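Local coordinates for protein probable threonyl-tRNA synthetase 1 (Aeropyrum pernix, PDB 3A32) that probably attaches threonine to tRNA(Thr) in two steps, through an ATP-activated Thr-AMP intermediate, without an editing domain of its own, at residues A56-K61 with E190-L195. Residues are numbered along the deposited sequence; the frame is centred on the assembly and turned at random.
Sequences AEVLAK and ERLFKL
Lys-61 NZ is gripped by several groups. Within its own helix, Lys-61 NZ forms a salt bridge of 3.0 Å to Glu-57 OE2, one turn back. It also hydrogen-bonds to Gln-459 OE1 of the same chain and forms a salt bridge to Glu-57 OE1 of the second subunit. The lysine chain is extended from CA outward, and its amine approaches Glu-57 OE2 from above the carboxylate plane, 50° out of it. The two Glu-57 carboxylates of the dimer come close, and the lysines probably offset their like charges.

A different face of the same helix meets residues 190-195. This contact is small, buried and wholly apolar, with 98 Å² buried in all. Leu-192 points toward the helix and supplies both of its contacts. With CG anti to the backbone N (chi1 180°), the branch reaches the helix, and its two methyls touch different residues there. Leu-192 CD1 meets Val-58 CG1 at 4.3 Å. Leu-192 CD2 meets Leu-59 CD2, also at 4.3 Å. The backbones stay well apart, with Val-58 CA 8.7 Å from Leu-192 CA, and no hydrogen bond crosses between them.

Helix 48-65 lies at the dimer interface and leads into strand 69-70 at the edge of the large mixed sheet. This is consistent with motif 1 of class II aminoacyl-tRNA synthetases, the helix and strand used in dimerisation. Leu-192 joins helix 48-65 to segment 190-195, which begins in helix 174-191, both within the catalytic region. Val-453, on the long C-terminal helix 435-457, touches both Val-58 and Leu-192.

Beyond Leu-192 the chain turns away. Lys-194 leaves helical geometry with a positive phi of 57°. Before it, the Phe-193 ring lies against its neighbour, with Leu-192 CG 3.9 Å above the ring plane and offset toward the rim.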
loop_
_atom_site.group_PDB
_atom_site.type_symbol
_atom_site.label_atom_id
_atom_site.label_comp_id
_atom_site.label_asym_id
_atom_site.label_seq_id
_atom_site.Cartn_x
_atom_site.Cartn_y
_atom_site.Cartn_z
ATOM N N ALA A 56 -4.523 -2.466 2.637
ATOM C CA ALA A 56 -3.769 -2.899 1.465
ATOM C C ALA A 56 -2.870 -4.083 1.777
ATOM O O ALA A 56 -2.775 -5.030 0.990
ATOM C CB ALA A 56 -2.901 -1.736 0.899
ATOM N N GLU A 57 -2.210 -3.997 2.941
ATOM C CA GLU A 57 -1.181 -4.918 3.394
ATOM C C GLU A 57 -1.772 -6.260 3.789
ATOM O O GLU A 57 -1.259 -7.305 3.398
ATOM C CB GLU A 57 -0.455 -4.295 4.606
ATOM C CG GLU A 57 0.494 -5.251 5.212
ATOM C CD GLU A 57 1.096 -4.830 6.577
ATOM O OE1 GLU A 57 1.169 -3.614 6.840
ATOM O OE2 GLU A 57 1.513 -5.791 7.334
ATOM N N VAL A 58 -2.821 -6.227 4.619
ATOM C CA VAL A 58 -3.583 -7.431 5.002
ATOM C C VAL A 58 -4.230 -8.121 3.798
ATOM O O VAL A 58 -4.098 -9.315 3.652
ATOM C CB VAL A 58 -4.714 -7.125 6.071
ATOM C CG1 VAL A 58 -5.603 -8.367 6.307
ATOM C CG2 VAL A 58 -4.092 -6.644 7.405
ATOM N N LEU A 59 -4.916 -7.378 2.942
ATOM C CA LEU A 59 -5.574 -7.977 1.790
ATOM C C LEU A 59 -4.574 -8.496 0.776
ATOM O O LEU A 59 -4.793 -9.571 0.237
ATOM C CB LEU A 59 -6.569 -7.000 1.118
ATOM C CG LEU A 59 -7.671 -6.541 2.082
ATOM C CD1 LEU A 59 -8.526 -5.429 1.471
ATOM C CD2 LEU A 59 -8.502 -7.781 2.481
ATOM N N ALA A 60 -3.490 -7.746 0.521
ATOM C CA ALA A 60 -2.415 -8.196 -0.349
ATOM C C ALA A 60 -1.782 -9.504 0.141
ATOM O O ALA A 60 -1.692 -10.471 -0.612
ATOM C CB ALA A 60 -1.325 -7.089 -0.539
ATOM N N LYS A 61 -1.358 -9.534 1.397
ATOM C CA LYS A 61 -0.770 -10.740 1.998
ATOM C C LYS A 61 -1.725 -11.917 2.089
ATOM O O LYS A 61 -1.298 -13.062 1.834
ATOM C CB LYS A 61 -0.147 -10.432 3.377
ATOM C CG LYS A 61 1.034 -9.433 3.286
ATOM C CD LYS A 61 1.531 -8.939 4.641
ATOM C CE LYS A 61 2.739 -8.053 4.409
ATOM N NZ LYS A 61 3.314 -7.487 5.669
ATOM N N GLU A 190 -15.106 -12.720 8.556
ATOM C CA GLU A 190 -15.088 -13.237 9.921
ATOM C C GLU A 190 -13.859 -12.808 10.690
ATOM O O GLU A 190 -13.932 -12.478 11.867
ATOM C CB GLU A 190 -15.263 -14.780 9.940
ATOM C CG GLU A 190 -16.671 -15.194 9.523
ATOM C CD GLU A 190 -16.952 -16.695 9.633
ATOM O OE1 GLU A 190 -16.004 -17.492 9.504
ATOM O OE2 GLU A 190 -18.143 -17.083 9.849
ATOM N N ARG A 191 -12.720 -12.801 10.018
ATOM C CA ARG A 191 -11.449 -12.623 10.718
ATOM C C ARG A 191 -10.947 -11.220 10.751
ATOM O O ARG A 191 -10.319 -10.822 11.758
ATOM C CB ARG A 191 -10.388 -13.589 10.183
ATOM C CG ARG A 191 -10.825 -15.011 10.544
ATOM C CD ARG A 191 -9.869 -16.062 10.178
ATOM N NE ARG A 191 -10.526 -17.341 10.438
ATOM C CZ ARG A 191 -9.923 -18.528 10.319
ATOM N NH1 ARG A 191 -8.641 -18.600 9.929
ATOM N NH2 ARG A 191 -10.616 -19.633 10.584
ATOM N N LEU A 192 -11.219 -10.466 9.680
ATOM C CA LEU A 192 -10.797 -9.070 9.613
ATOM C C LEU A 192 -11.877 -8.196 10.183
ATOM O O LEU A 192 -11.607 -7.280 10.986
ATOM C CB LEU A 192 -10.426 -8.639 8.186
ATOM C CG LEU A 192 -9.971 -7.200 7.995
ATOM C CD1 LEU A 192 -8.720 -6.879 8.826
ATOM C CD2 LEU A 192 -9.716 -6.948 6.522
ATOM N N PHE A 193 -13.110 -8.488 9.802
ATOM C CA PHE A 193 -14.222 -7.640 10.210
ATOM C C PHE A 193 -15.048 -8.175 11.391
ATOM O O PHE A 193 -15.896 -7.452 11.921
ATOM C CB PHE A 193 -15.064 -7.216 8.989
ATOM C CG PHE A 193 -14.309 -6.283 8.039
ATOM C CD1 PHE A 193 -14.025 -4.963 8.416
ATOM C CD2 PHE A 193 -13.826 -6.733 6.821
ATOM C CE1 PHE A 193 -13.302 -4.052 7.566
ATOM C CE2 PHE A 193 -13.108 -5.848 5.981
ATOM C CZ PHE A 193 -12.853 -4.484 6.366
ATOM N N LYS A 194 -14.809 -9.413 11.824
ATOM C CA LYS A 194 -15.648 -10.022 12.895
ATOM C C LYS A 194 -17.141 -10.066 12.589
ATOM O O LYS A 194 -17.987 -9.834 13.481
ATOM C CB LYS A 194 -15.428 -9.275 14.216
ATOM C CG LYS A 194 -13.949 -9.148 14.593
ATOM C CD LYS A 194 -13.346 -10.562 14.814
ATOM C CE LYS A 194 -14.067 -11.246 15.995
ATOM N NZ LYS A 194 -13.351 -12.476 16.408
ATOM N N LEU A 195 -17.483 -10.348 11.329
ATOM C CA LEU A 195 -18.871 -10.468 10.913
ATOM C C LEU A 195 -19.167 -11.938 10.669
ATOM O O LEU A 195 -18.594 -12.541 9.778
ATOM C CB LEU A 195 -19.117 -9.688 9.624
ATOM C CG LEU A 195 -19.024 -8.148 9.645
ATOM C CD1 LEU A 195 -19.038 -7.594 8.237
ATOM C CD2 LEU A 195 -20.112 -7.530 10.477
#